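Local coordinates for protein fructose-1,6-bisphosphatase/inositol-1-monophosphatase (Thermotoga maritima, PDB 2P3N) that removes phosphate from inositol-1-phosphate, fructose 1,6-bisphosphate and a range of other phosphate esters with the help of magnesium, working as a homotetramer, at residues M1-F6 and G72-I77; E40-A45 and A64-F69; A122-G127 and V209-G214. All blocks are in the same frame, centred on the assembly; numbering follows the deposited sequence.

Contact 1. Residues M1-F6 and G72-I77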
ATOM      1  N   MET A   1      18.439 -12.428  11.853  1.00 65.89           N
ATOM      2  CA  MET A   1      19.700 -12.925  11.225  1.00 64.29           C
ATOM      3  C   MET A   1      19.512 -13.463   9.803  1.00 57.64           C
ATOM      4  O   MET A   1      18.754 -12.914   9.007  1.00 54.64           O
ATOM      5  CB  MET A   1      20.327 -14.027  12.091  1.00 74.34           C
ATOM      6  CG  MET A   1      21.265 -13.525  13.181  1.00 79.78           C
ATOM      7  SD  MET A   1      22.620 -14.697  13.477  1.00114.07           S
ATOM      8  CE  MET A   1      23.708 -14.325  12.068  1.00 61.56           C
ATOM      9  N   ASP A   2      20.238 -14.533   9.493  1.00 52.63           N
ATOM     10  CA  ASP A   2      20.153 -15.185   8.197  1.00 44.67           C
ATOM     11  C   ASP A   2      18.744 -15.774   8.152  1.00 41.50           C
ATOM     12  O   ASP A   2      17.972 -15.489   7.243  1.00 41.18           O
ATOM     13  CB  ASP A   2      21.214 -16.295   8.115  1.00 50.47           C
ATOM     14  CG  ASP A   2      21.233 -17.008   6.775  1.00 57.50           C
ATOM     15  OD1 ASP A   2      21.283 -16.307   5.742  1.00 74.92           O
ATOM     16  OD2 ASP A   2      21.217 -18.265   6.754  1.00 51.54           O
ATOM     17  N   ARG A   3      18.405 -16.562   9.168  1.00 35.31           N
ATOM     18  CA  ARG A   3      17.103 -17.199   9.244  1.00 33.39           C
ATOM     19  C   ARG A   3      15.945 -16.211   9.259  1.00 34.52           C
ATOM     20  O   ARG A   3      14.986 -16.367   8.509  1.00 37.27           O
ATOM     21  CB  ARG A   3      17.041 -18.103  10.476  1.00 34.37           C
ATOM     22  CG  ARG A   3      17.919 -19.351  10.359  1.00 34.06           C
ATOM     23  CD  ARG A   3      17.980 -20.174  11.655  1.00 37.31           C
ATOM     24  NE  ARG A   3      18.817 -21.364  11.477  1.00 36.59           N
ATOM     25  CZ  ARG A   3      18.360 -22.567  11.143  1.00 35.72           C
ATOM     26  NH1 ARG A   3      17.062 -22.766  10.961  1.00 32.81           N
ATOM     27  NH2 ARG A   3      19.211 -23.564  10.957  1.00 31.36           N
ATOM     28  N   LEU A   4      16.025 -15.196  10.111  1.00 35.45           N
ATOM     29  CA  LEU A   4      14.953 -14.206  10.195  1.00 33.51           C
ATOM     30  C   LEU A   4      14.736 -13.492   8.862  1.00 31.93           C
ATOM     31  O   LEU A   4      13.617 -13.422   8.370  1.00 30.56           O
ATOM     32  CB  LEU A   4      15.264 -13.169  11.275  1.00 34.30           C
ATOM     33  CG  LEU A   4      14.260 -12.024  11.408  1.00 34.24           C
ATOM     34  CD1 LEU A   4      12.952 -12.531  12.021  1.00 28.62           C
ATOM     35  CD2 LEU A   4      14.864 -10.939  12.278  1.00 29.91           C
ATOM     36  N   ASP A   5      15.818 -12.977   8.286  1.00 28.04           N
ATOM     37  CA  ASP A   5      15.771 -12.248   7.021  1.00 27.10           C
ATOM     38  C   ASP A   5      15.223 -13.113   5.882  1.00 28.85           C
ATOM     39  O   ASP A   5      14.451 -12.648   5.029  1.00 26.91           O
ATOM     40  CB  ASP A   5      17.180 -11.757   6.671  1.00 26.67           C
ATOM     41  CG  ASP A   5      17.181 -10.719   5.565  1.00 26.70           C
ATOM     42  OD1 ASP A   5      17.945 -10.873   4.580  1.00 24.86           O
ATOM     43  OD2 ASP A   5      16.419  -9.743   5.692  1.00 26.07           O
ATOM     44  N   PHE A   6      15.655 -14.372   5.877  1.00 28.76           N
ATOM     45  CA  PHE A   6      15.253 -15.372   4.894  1.00 27.26           C
ATOM     46  C   PHE A   6      13.749 -15.579   4.979  1.00 27.44           C
ATOM     47  O   PHE A   6      13.056 -15.651   3.971  1.00 26.81           O
ATOM     48  CB  PHE A   6      15.976 -16.688   5.214  1.00 30.07           C
ATOM     49  CG  PHE A   6      15.390 -17.898   4.544  1.00 23.99           C
ATOM     50  CD1 PHE A   6      15.797 -18.275   3.270  1.00 25.20           C
ATOM     51  CD2 PHE A   6      14.435 -18.675   5.198  1.00 24.73           C
ATOM     52  CE1 PHE A   6      15.257 -19.418   2.652  1.00 26.57           C
ATOM     53  CE2 PHE A   6      13.885 -19.817   4.594  1.00 23.31           C
ATOM     54  CZ  PHE A   6      14.296 -20.190   3.320  1.00 25.21           C
ATOM     55  N   GLY A  72      11.869 -32.865  14.907  1.00 46.78           N
ATOM     56  CA  GLY A  72      13.294 -32.602  14.919  1.00 47.88           C
ATOM     57  C   GLY A  72      13.667 -31.560  15.956  1.00 50.52           C
ATOM     58  O   GLY A  72      12.803 -30.849  16.480  1.00 51.44           O
ATOM     59  N   ASP A  73      14.958 -31.476  16.262  1.00 51.52           N
ATOM     60  CA  ASP A  73      15.448 -30.506  17.231  1.00 54.73           C
ATOM     61  C   ASP A  73      15.668 -29.198  16.499  1.00 50.96           C
ATOM     62  O   ASP A  73      16.042 -28.192  17.086  1.00 51.08           O
ATOM     63  CB  ASP A  73      16.745 -31.006  17.896  1.00 61.96           C
ATOM     64  CG  ASP A  73      17.712 -31.649  16.909  1.00 66.34           C
ATOM     65  OD1 ASP A  73      18.708 -32.257  17.373  1.00 70.88           O
ATOM     66  OD2 ASP A  73      17.484 -31.548  15.680  1.00 70.81           O
ATOM     67  N   ARG A  74      15.414 -29.249  15.198  1.00 49.09           N
ATOM     68  CA  ARG A  74      15.529 -28.110  14.301  1.00 46.27           C
ATOM     69  C   ARG A  74      14.330 -28.250  13.380  1.00 42.56           C
ATOM     70  O   ARG A  74      14.409 -28.861  12.312  1.00 40.26           O
ATOM     71  CB  ARG A  74      16.854 -28.180  13.531  1.00 39.94           C
ATOM     72  CG  ARG A  74      18.031 -27.936  14.454  1.00 36.06           C
ATOM     73  CD  ARG A  74      19.391 -28.262  13.854  1.00 34.94           C
ATOM     74  NE  ARG A  74      19.831 -27.301  12.852  1.00 35.02           N
ATOM     75  CZ  ARG A  74      21.079 -26.849  12.745  1.00 31.90           C
ATOM     76  NH1 ARG A  74      22.022 -27.257  13.587  1.00 30.66           N
ATOM     77  NH2 ARG A  74      21.393 -26.001  11.773  1.00 39.67           N
ATOM     78  N   LEU A  75      13.208 -27.692  13.827  1.00 40.70           N
ATOM     79  CA  LEU A  75      11.953 -27.784  13.094  1.00 40.49           C
ATOM     80  C   LEU A  75      11.302 -26.450  12.709  1.00 40.91           C
ATOM     81  O   LEU A  75      11.088 -25.581  13.558  1.00 42.40           O
ATOM     82  CB  LEU A  75      10.951 -28.597  13.923  1.00 37.92           C
ATOM     83  CG  LEU A  75       9.566 -28.842  13.318  1.00 38.16           C
ATOM     84  CD1 LEU A  75       9.601 -30.086  12.438  1.00 32.94           C
ATOM     85  CD2 LEU A  75       8.540 -29.002  14.433  1.00 30.69           C
ATOM     86  N   TRP A  76      10.972 -26.303  11.427  1.00 38.82           N
ATOM     87  CA  TRP A  76      10.307 -25.100  10.929  1.00 35.36           C
ATOM     88  C   TRP A  76       8.801 -25.378  10.868  1.00 36.09           C
ATOM     89  O   TRP A  76       8.359 -26.313  10.197  1.00 34.25           O
ATOM     90  CB  TRP A  76      10.792 -24.748   9.520  1.00 34.06           C
ATOM     91  CG  TRP A  76      12.257 -24.435   9.385  1.00 36.79           C
ATOM     92  CD1 TRP A  76      13.297 -25.326   9.376  1.00 34.14           C
ATOM     93  CD2 TRP A  76      12.839 -23.141   9.155  1.00 39.32           C
ATOM     94  NE1 TRP A  76      14.486 -24.670   9.143  1.00 32.36           N
ATOM     95  CE2 TRP A  76      14.234 -23.330   9.005  1.00 35.21           C
ATOM     96  CE3 TRP A  76      12.316 -21.840   9.060  1.00 37.00           C
ATOM     97  CZ2 TRP A  76      15.114 -22.263   8.762  1.00 34.89           C
ATOM     98  CZ3 TRP A  76      13.199 -20.778   8.818  1.00 33.35           C
ATOM     99  CH2 TRP A  76      14.580 -21.002   8.672  1.00 31.19           C
ATOM    100  N   ILE A  77       8.005 -24.578  11.565  1.00 36.49           N
ATOM    101  CA  ILE A  77       6.564 -24.790  11.530  1.00 36.90           C
ATOM    102  C   ILE A  77       5.918 -23.789  10.579  1.00 37.85           C
ATOM    103  O   ILE A  77       6.049 -22.570  10.726  1.00 38.03           O
ATOM    104  CB  ILE A  77       5.951 -24.695  12.928  1.00 32.67           C
ATOM    105  CG1 ILE A  77       6.718 -25.625  13.880  1.00 30.16           C
ATOM    106  CG2 ILE A  77       4.494 -25.099  12.865  1.00 26.56           C
ATOM    107  CD1 ILE A  77       6.131 -25.719  15.265  1.00 33.45           C
TER

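Contact 2. Residues E40-A45 and A64-F69. With MG (magnesium ion), chain E.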
ATOM      1  N   GLU A  40      -6.262 -25.330  -3.100  1.00 28.47           N
ATOM      2  CA  GLU A  40      -5.081 -25.716  -3.848  1.00 29.55           C
ATOM      3  C   GLU A  40      -3.992 -24.652  -3.687  1.00 34.19           C
ATOM      4  O   GLU A  40      -2.806 -24.925  -3.915  1.00 34.18           O
ATOM      5  CB  GLU A  40      -5.425 -25.889  -5.331  1.00 35.70           C
ATOM      6  CG  GLU A  40      -4.285 -26.457  -6.180  1.00 46.16           C
ATOM      7  CD  GLU A  40      -3.895 -27.881  -5.776  1.00 56.11           C
ATOM      8  OE1 GLU A  40      -2.785 -28.335  -6.150  1.00 64.30           O
ATOM      9  OE2 GLU A  40      -4.704 -28.545  -5.087  1.00 60.72           O
ATOM     10  N   ILE A  41      -4.385 -23.441  -3.292  1.00 34.87           N
ATOM     11  CA  ILE A  41      -3.405 -22.372  -3.108  1.00 33.17           C
ATOM     12  C   ILE A  41      -2.712 -22.517  -1.751  1.00 32.60           C
ATOM     13  O   ILE A  41      -1.576 -22.072  -1.584  1.00 30.75           O
ATOM     14  CB  ILE A  41      -4.049 -20.978  -3.237  1.00 34.32           C
ATOM     15  CG1 ILE A  41      -4.677 -20.824  -4.619  1.00 35.76           C
ATOM     16  CG2 ILE A  41      -2.985 -19.905  -3.129  1.00 28.30           C
ATOM     17  CD1 ILE A  41      -5.792 -21.783  -4.903  1.00 47.43           C
ATOM     18  N   ASP A  42      -3.392 -23.142  -0.788  1.00 31.23           N
ATOM     19  CA  ASP A  42      -2.794 -23.384   0.526  1.00 30.77           C
ATOM     20  C   ASP A  42      -1.568 -24.268   0.254  1.00 33.45           C
ATOM     21  O   ASP A  42      -0.472 -24.019   0.765  1.00 32.21           O
ATOM     22  CB  ASP A  42      -3.761 -24.151   1.446  1.00 30.46           C
ATOM     23  CG  ASP A  42      -4.946 -23.300   1.927  1.00 32.19           C
ATOM     24  OD1 ASP A  42      -4.988 -22.940   3.127  1.00 33.20           O
ATOM     25  OD2 ASP A  42      -5.841 -22.995   1.114  1.00 32.67           O
ATOM     26  N   ARG A  43      -1.776 -25.293  -0.576  1.00 32.25           N
ATOM     27  CA  ARG A  43      -0.732 -26.256  -0.948  1.00 29.36           C
ATOM     28  C   ARG A  43       0.368 -25.671  -1.818  1.00 25.75           C
ATOM     29  O   ARG A  43       1.544 -25.954  -1.630  1.00 28.13           O
ATOM     30  CB  ARG A  43      -1.332 -27.435  -1.710  1.00 29.92           C
ATOM     31  CG  ARG A  43      -2.359 -28.243  -0.967  1.00 30.89           C
ATOM     32  CD  ARG A  43      -2.790 -29.418  -1.837  1.00 40.74           C
ATOM     33  NE  ARG A  43      -3.891 -30.179  -1.252  1.00 53.38           N
ATOM     34  CZ  ARG A  43      -5.156 -29.780  -1.246  1.00 56.62           C
ATOM     35  NH1 ARG A  43      -5.486 -28.622  -1.804  1.00 64.97           N
ATOM     36  NH2 ARG A  43      -6.089 -30.532  -0.676  1.00 63.66           N
ATOM     37  N   GLU A  44      -0.026 -24.885  -2.802  1.00 26.14           N
ATOM     38  CA  GLU A  44       0.932 -24.274  -3.697  1.00 26.48           C
ATOM     39  C   GLU A  44       1.817 -23.322  -2.898  1.00 27.71           C
ATOM     40  O   GLU A  44       3.021 -23.237  -3.130  1.00 29.19           O
ATOM     41  CB  GLU A  44       0.165 -23.545  -4.799  1.00 32.05           C
ATOM     42  CG  GLU A  44       1.003 -22.737  -5.750  1.00 39.45           C
ATOM     43  CD  GLU A  44       0.196 -22.263  -6.940  1.00 41.09           C
ATOM     44  OE1 GLU A  44      -1.017 -22.007  -6.780  1.00 42.35           O
ATOM     45  OE2 GLU A  44       0.779 -22.143  -8.034  1.00 46.35           O
ATOM     46  N   ALA A  45       1.211 -22.624  -1.942  1.00 24.37           N
ATOM     47  CA  ALA A  45       1.933 -21.685  -1.103  1.00 24.37           C
ATOM     48  C   ALA A  45       2.883 -22.450  -0.202  1.00 26.25           C
ATOM     49  O   ALA A  45       4.009 -22.015   0.048  1.00 27.98           O
ATOM     50  CB  ALA A  45       0.958 -20.879  -0.264  1.00 20.41           C
ATOM     51  N   ALA A  64       4.320 -28.664   8.517  1.00 34.11           N
ATOM     52  CA  ALA A  64       3.440 -27.758   7.800  1.00 36.82           C
ATOM     53  C   ALA A  64       1.989 -28.230   7.898  1.00 39.46           C
ATOM     54  O   ALA A  64       1.698 -29.428   7.781  1.00 38.81           O
ATOM     55  CB  ALA A  64       3.894 -27.653   6.324  1.00 27.45           C
ATOM     56  N   GLU A  65       1.082 -27.285   8.131  1.00 39.24           N
ATOM     57  CA  GLU A  65      -0.329 -27.611   8.265  1.00 40.08           C
ATOM     58  C   GLU A  65      -0.801 -28.639   7.257  1.00 38.76           C
ATOM     59  O   GLU A  65      -1.223 -29.729   7.616  1.00 38.49           O
ATOM     60  CB  GLU A  65      -1.191 -26.357   8.129  1.00 38.82           C
ATOM     61  CG  GLU A  65      -2.642 -26.691   7.887  1.00 39.90           C
ATOM     62  CD  GLU A  65      -3.564 -25.565   8.228  1.00 44.32           C
ATOM     63  OE1 GLU A  65      -3.250 -24.417   7.852  1.00 51.67           O
ATOM     64  OE2 GLU A  65      -4.605 -25.835   8.864  1.00 41.73           O
ATOM     65  N   GLU A  66      -0.721 -28.279   5.986  1.00 41.67           N
ATOM     66  CA  GLU A  66      -1.169 -29.148   4.923  1.00 45.27           C
ATOM     67  C   GLU A  66      -0.291 -30.366   4.650  1.00 50.77           C
ATOM     68  O   GLU A  66       0.416 -30.405   3.645  1.00 52.66           O
ATOM     69  CB  GLU A  66      -1.329 -28.328   3.643  1.00 44.75           C
ATOM     70  CG  GLU A  66      -2.753 -27.873   3.361  1.00 51.70           C
ATOM     71  CD  GLU A  66      -3.301 -26.954   4.421  1.00 55.90           C
ATOM     72  OE1 GLU A  66      -2.810 -25.814   4.526  1.00 68.16           O
ATOM     73  OE2 GLU A  66      -4.223 -27.373   5.148  1.00 57.48           O
ATOM     74  N   GLY A  67      -0.315 -31.354   5.541  1.00 52.10           N
ATOM     75  CA  GLY A  67       0.458 -32.563   5.293  1.00 50.13           C
ATOM     76  C   GLY A  67       1.756 -32.904   6.005  1.00 48.89           C
ATOM     77  O   GLY A  67       1.812 -33.897   6.713  1.00 53.33           O
ATOM     78  N   ILE A  68       2.806 -32.112   5.815  1.00 49.31           N
ATOM     79  CA  ILE A  68       4.105 -32.398   6.432  1.00 46.79           C
ATOM     80  C   ILE A  68       4.110 -32.268   7.952  1.00 47.44           C
ATOM     81  O   ILE A  68       4.013 -31.164   8.489  1.00 46.84           O
ATOM     82  CB  ILE A  68       5.194 -31.471   5.861  1.00 49.73           C
ATOM     83  CG1 ILE A  68       5.025 -31.344   4.342  1.00 47.12           C
ATOM     84  CG2 ILE A  68       6.578 -32.023   6.202  1.00 36.87           C
ATOM     85  CD1 ILE A  68       5.909 -30.291   3.714  1.00 58.20           C
ATOM     86  N   PHE A  69       4.244 -33.396   8.649  1.00 49.80           N
ATOM     87  CA  PHE A  69       4.242 -33.384  10.116  1.00 46.29           C
ATOM     88  C   PHE A  69       5.488 -33.992  10.762  1.00 43.98           C
ATOM     89  O   PHE A  69       5.379 -34.806  11.677  1.00 44.63           O
ATOM     90  CB  PHE A  69       3.009 -34.122  10.645  1.00 48.56           C
ATOM     91  CG  PHE A  69       1.704 -33.615  10.089  1.00 50.15           C
ATOM     92  CD1 PHE A  69       1.433 -32.250  10.030  1.00 49.26           C
ATOM     93  CD2 PHE A  69       0.727 -34.508   9.652  1.00 48.72           C
ATOM     94  CE1 PHE A  69       0.211 -31.785   9.544  1.00 47.07           C
ATOM     95  CE2 PHE A  69      -0.492 -34.051   9.169  1.00 44.84           C
ATOM     96  CZ  PHE A  69      -0.750 -32.689   9.115  1.00 47.49           C
TER
HETATM   97 MG    MG E1758      -3.730 -22.451   7.289  1.00 32.37          MG
HETATM   98  O   HOH W   1      -3.177 -23.171   5.216  1.00 31.68           O
HETATM   99  O   HOH W   2      -5.553 -22.979   6.900  1.00 21.70           O
HETATM  100  O   HOH W   3      -4.649 -22.196   9.172  1.00 24.47           O

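Contact 3. Residues A122-G127 and V209-G214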
ATOM      1  N   ALA A 122       9.786 -11.658  15.167  1.00 32.10           N
ATOM      2  CA  ALA A 122      10.589 -11.604  16.378  1.00 30.87           C
ATOM      3  C   ALA A 122      11.553 -12.774  16.444  1.00 32.00           C
ATOM      4  O   ALA A 122      11.182 -13.911  16.162  1.00 33.23           O
ATOM      5  CB  ALA A 122       9.686 -11.615  17.615  1.00 22.71           C
ATOM      6  N   GLU A 123      12.799 -12.478  16.790  1.00 35.72           N
ATOM      7  CA  GLU A 123      13.822 -13.496  16.964  1.00 38.77           C
ATOM      8  C   GLU A 123      14.082 -13.452  18.484  1.00 42.29           C
ATOM      9  O   GLU A 123      13.929 -12.398  19.115  1.00 39.02           O
ATOM     10  CB  GLU A 123      15.070 -13.135  16.159  1.00 38.65           C
ATOM     11  CG  GLU A 123      16.111 -14.228  16.099  1.00 52.13           C
ATOM     12  CD  GLU A 123      17.141 -13.965  15.021  1.00 63.56           C
ATOM     13  OE1 GLU A 123      17.637 -12.818  14.939  1.00 66.49           O
ATOM     14  OE2 GLU A 123      17.457 -14.901  14.254  1.00 76.76           O
ATOM     15  N   GLU A 124      14.445 -14.585  19.077  1.00 45.78           N
ATOM     16  CA  GLU A 124      14.672 -14.647  20.522  1.00 48.56           C
ATOM     17  C   GLU A 124      15.816 -13.767  21.034  1.00 46.50           C
ATOM     18  O   GLU A 124      16.956 -13.865  20.572  1.00 45.72           O
ATOM     19  CB  GLU A 124      14.886 -16.102  20.954  1.00 57.90           C
ATOM     20  CG  GLU A 124      15.168 -16.315  22.432  1.00 64.77           C
ATOM     21  CD  GLU A 124      15.365 -17.784  22.764  1.00 72.32           C
ATOM     22  OE1 GLU A 124      14.352 -18.506  22.897  1.00 76.61           O
ATOM     23  OE2 GLU A 124      16.534 -18.222  22.875  1.00 74.52           O
ATOM     24  N   GLY A 125      15.481 -12.907  21.993  1.00 46.05           N
ATOM     25  CA  GLY A 125      16.456 -12.011  22.574  1.00 47.60           C
ATOM     26  C   GLY A 125      16.667 -10.713  21.807  1.00 48.23           C
ATOM     27  O   GLY A 125      17.438  -9.861  22.248  1.00 51.14           O
ATOM     28  N   SER A 126      15.984 -10.544  20.676  1.00 46.18           N
ATOM     29  CA  SER A 126      16.150  -9.338  19.865  1.00 42.28           C
ATOM     30  C   SER A 126      14.956  -8.389  19.886  1.00 39.59           C
ATOM     31  O   SER A 126      15.034  -7.268  19.378  1.00 37.14           O
ATOM     32  CB  SER A 126      16.458  -9.721  18.418  1.00 39.94           C
ATOM     33  OG  SER A 126      17.602 -10.550  18.335  1.00 41.09           O
ATOM     34  N   GLY A 127      13.855  -8.837  20.473  1.00 36.14           N
ATOM     35  CA  GLY A 127      12.672  -8.001  20.534  1.00 34.44           C
ATOM     36  C   GLY A 127      11.773  -8.170  19.322  1.00 34.85           C
ATOM     37  O   GLY A 127      12.174  -8.763  18.319  1.00 35.66           O
ATOM     38  N   VAL A 209       4.858 -12.286  20.850  1.00 46.62           N
ATOM     39  CA  VAL A 209       4.178 -11.678  21.988  1.00 48.53           C
ATOM     40  C   VAL A 209       5.122 -11.523  23.181  1.00 48.46           C
ATOM     41  O   VAL A 209       5.156 -10.485  23.822  1.00 50.20           O
ATOM     42  CB  VAL A 209       2.970 -12.510  22.431  1.00 47.37           C
ATOM     43  CG1 VAL A 209       2.321 -11.860  23.635  1.00 40.91           C
ATOM     44  CG2 VAL A 209       1.973 -12.624  21.298  1.00 38.45           C
ATOM     45  N   LYS A 210       5.895 -12.559  23.468  1.00 51.78           N
ATOM     46  CA  LYS A 210       6.822 -12.524  24.585  1.00 51.16           C
ATOM     47  C   LYS A 210       8.001 -11.586  24.338  1.00 50.84           C
ATOM     48  O   LYS A 210       8.440 -10.891  25.257  1.00 50.80           O
ATOM     49  CB  LYS A 210       7.310 -13.943  24.900  1.00 60.42           C
ATOM     50  CG  LYS A 210       6.168 -14.914  25.204  1.00 70.76           C
ATOM     51  CD  LYS A 210       6.643 -16.232  25.806  1.00 78.65           C
ATOM     52  CE  LYS A 210       7.482 -17.045  24.834  1.00 83.24           C
ATOM     53  NZ  LYS A 210       7.849 -18.375  25.405  1.00 82.12           N
ATOM     54  N   GLU A 211       8.521 -11.561  23.112  1.00 48.52           N
ATOM     55  CA  GLU A 211       9.635 -10.667  22.788  1.00 44.12           C
ATOM     56  C   GLU A 211       9.158  -9.217  22.813  1.00 39.86           C
ATOM     57  O   GLU A 211       9.953  -8.287  22.914  1.00 38.84           O
ATOM     58  CB  GLU A 211      10.216 -10.995  21.415  1.00 49.57           C
ATOM     59  CG  GLU A 211      11.194 -12.143  21.439  1.00 58.91           C
ATOM     60  CD  GLU A 211      12.477 -11.799  22.174  1.00 62.56           C
ATOM     61  OE1 GLU A 211      12.926 -12.622  22.997  1.00 63.16           O
ATOM     62  OE2 GLU A 211      13.047 -10.716  21.927  1.00 62.01           O
ATOM     63  N   ALA A 212       7.845  -9.040  22.715  1.00 39.77           N
ATOM     64  CA  ALA A 212       7.231  -7.717  22.761  1.00 40.83           C
ATOM     65  C   ALA A 212       6.770  -7.475  24.190  1.00 42.80           C
ATOM     66  O   ALA A 212       5.875  -6.658  24.424  1.00 43.39           O
ATOM     67  CB  ALA A 212       6.035  -7.646  21.822  1.00 32.62           C
ATOM     68  N   GLY A 213       7.373  -8.218  25.127  1.00 43.86           N
ATOM     69  CA  GLY A 213       7.070  -8.100  26.549  1.00 41.71           C
ATOM     70  C   GLY A 213       5.741  -8.627  27.079  1.00 41.75           C
ATOM     71  O   GLY A 213       5.441  -8.451  28.260  1.00 41.78           O
ATOM     72  N   GLY A 214       4.940  -9.270  26.233  1.00 43.14           N
ATOM     73  CA  GLY A 214       3.659  -9.795  26.687  1.00 42.64           C
ATOM     74  C   GLY A 214       3.728 -11.165  27.350  1.00 41.86           C
ATOM     75  O   GLY A 214       4.810 -11.679  27.656  1.00 40.06           O
TER

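Contact 1. Residues M1-F6 and G72-I77
A cationic and aromatic side-chain contact joins the first turn of helix 2-21 to the start of strand 74-79, which lies beside edge strand 61-64 in the seven-stranded sheet. Arg3 and Phe6, one turn apart, both face Trp76. Arg3 has CG anti to its carbonyl carbon (chi1 -70°), and the chain, extended from CG to NE, carries NH1 to 3.0 Å from Trp76 CZ2, the guanidinium tilted 24° from the indole plane. Phe6 turns its ring edge toward the indole face in an offset edge-to-face pair, the six-membered ring centroids 5.9 Å apart, with CD2 4.2 Å from Trp76 CH2. Arg74 bends at chi3 and brings its NH2 to 3.4 Å from Arg3 NH2, near the plane of the Arg3 guanidinium. These cations probably tolerate each other because of Glu60: its OE1 takes a salt bridge from Arg3 and a hydrogen bond from Trp76 NE1, while Arg74 makes a long, weak ion pair with OE2. An alanine in place of Arg3 is likely to deprive Glu60 of its closer cation and to uncover part of the indole. The chemistry is thus that of a carboxylate shared by two arginines beside the Phe6-Trp76 pair.

Contact 2. Residues E40-A45 and A64-F69
Asp42, in the first turn of helix 40-56, meets Glu66 through a magnesium-bound water and through its own methylene, CB lying 3.6 Å from Glu66 OE1. With CG anti to the carbonyl carbon (chi1 -72°), its carboxylate is carried toward the metal, and OD1 accepts a hydrogen bond from water 1 at 2.8 Å. The same water donates to Glu66 OE1 at 2.8 Å, so both of its hydrogens are spent between two carboxylates whose planes stand 84° apart. Asp42 is steadied by Thr39 at OD2 and by Thr84 at OD1. One residue on, Arg43 adds a looser apolar touch, CG to Glu66 CG at 4.4 Å; its guanidinium pairs with Glu29 and, by charge alone, with Glu40. Glu66, centre of an inverse gamma turn, bends at chi2 (62°), which brings its carboxylate back toward Asp42 and water 1; OE2 forms a salt bridge with Lys31. Its neighbour Glu65 binds the magnesium through OE1 at 2.1 Å, and Asp79, the carbonyl oxygen of Ile81 and three waters, water 1 at 2.3 Å, complete six ligands. This is the inositol monophosphatase metal site: the Glu-Glu pair, first-shell ligand and second-shell water holder, beside the Asp-Pro-Ile-Asp-Gly-Thr motif.

Contact 3. Residues A122-G127 and V209-G214
Gly125 N donates an almost straight hydrogen bond to Glu211 OE1, 2.8 Å long with an N-H...O angle of 172°, approaching from above the carboxylate plane. The glycine belongs to the tight turn of the beta hairpin formed by strands 118-123 and 127-130, and the glutamate stands at the C-terminal end of helix 199-211, so the carboxylate ties the hairpin turn to the helix. Its other oxygen, OE2, takes Gly127 N nearly in line with its own C-O bond; the 2.5 Å separation is very short and its exact value doubtful, and the N-H is bent to 143°. A bend at chi2 (-68°) turns the Glu211 carboxylate toward the amides of the turn. The CB and CG of Glu211 pack on Ala122, CB to CB 3.9 Å. The turn has a bond of its own, Ser126 N to Glu123 O at 3.2 Å. Gly125 and Gly127 both have positive phi, and at their backbone angles a CB would be pressed against the carbonyl oxygen before it. Glu124, pointing away from the helix, pairs with Lys107, and the Glu123 carboxylate accepts a hydrogen bond from the N-terminal amine of Met1. Beyond Glu211 the helix stops in a Schellman motif with Gly213 as its C-prime residue: Gly213 N bonds to Lys210 O at 2.9 Å, and Gly214 N reaches back to Val209 O at 2.7 Å.

Contacts 1 and 2 lie 18 Å apart, centre to centre, and share the first part of the chain: the 40-45 and 64-69 segments fall between 1-6 and 72-77. Contact 3 follows later in sequence, 16 Å from contact 1 and 27 Å from contact 2. Contacts 1 and 3 reach the same seven-stranded sheet, through strands 74-79 and 118-123, and touch directly where Met1 meets Glu123. That sheet is thus covered near its 61-64 edge by the N-terminal helix and tied, through the hairpin, to helix 199-211, which leads into strand 215-217 of the five-stranded sheet, while the magnesium site of contact 2 sits at a separate place.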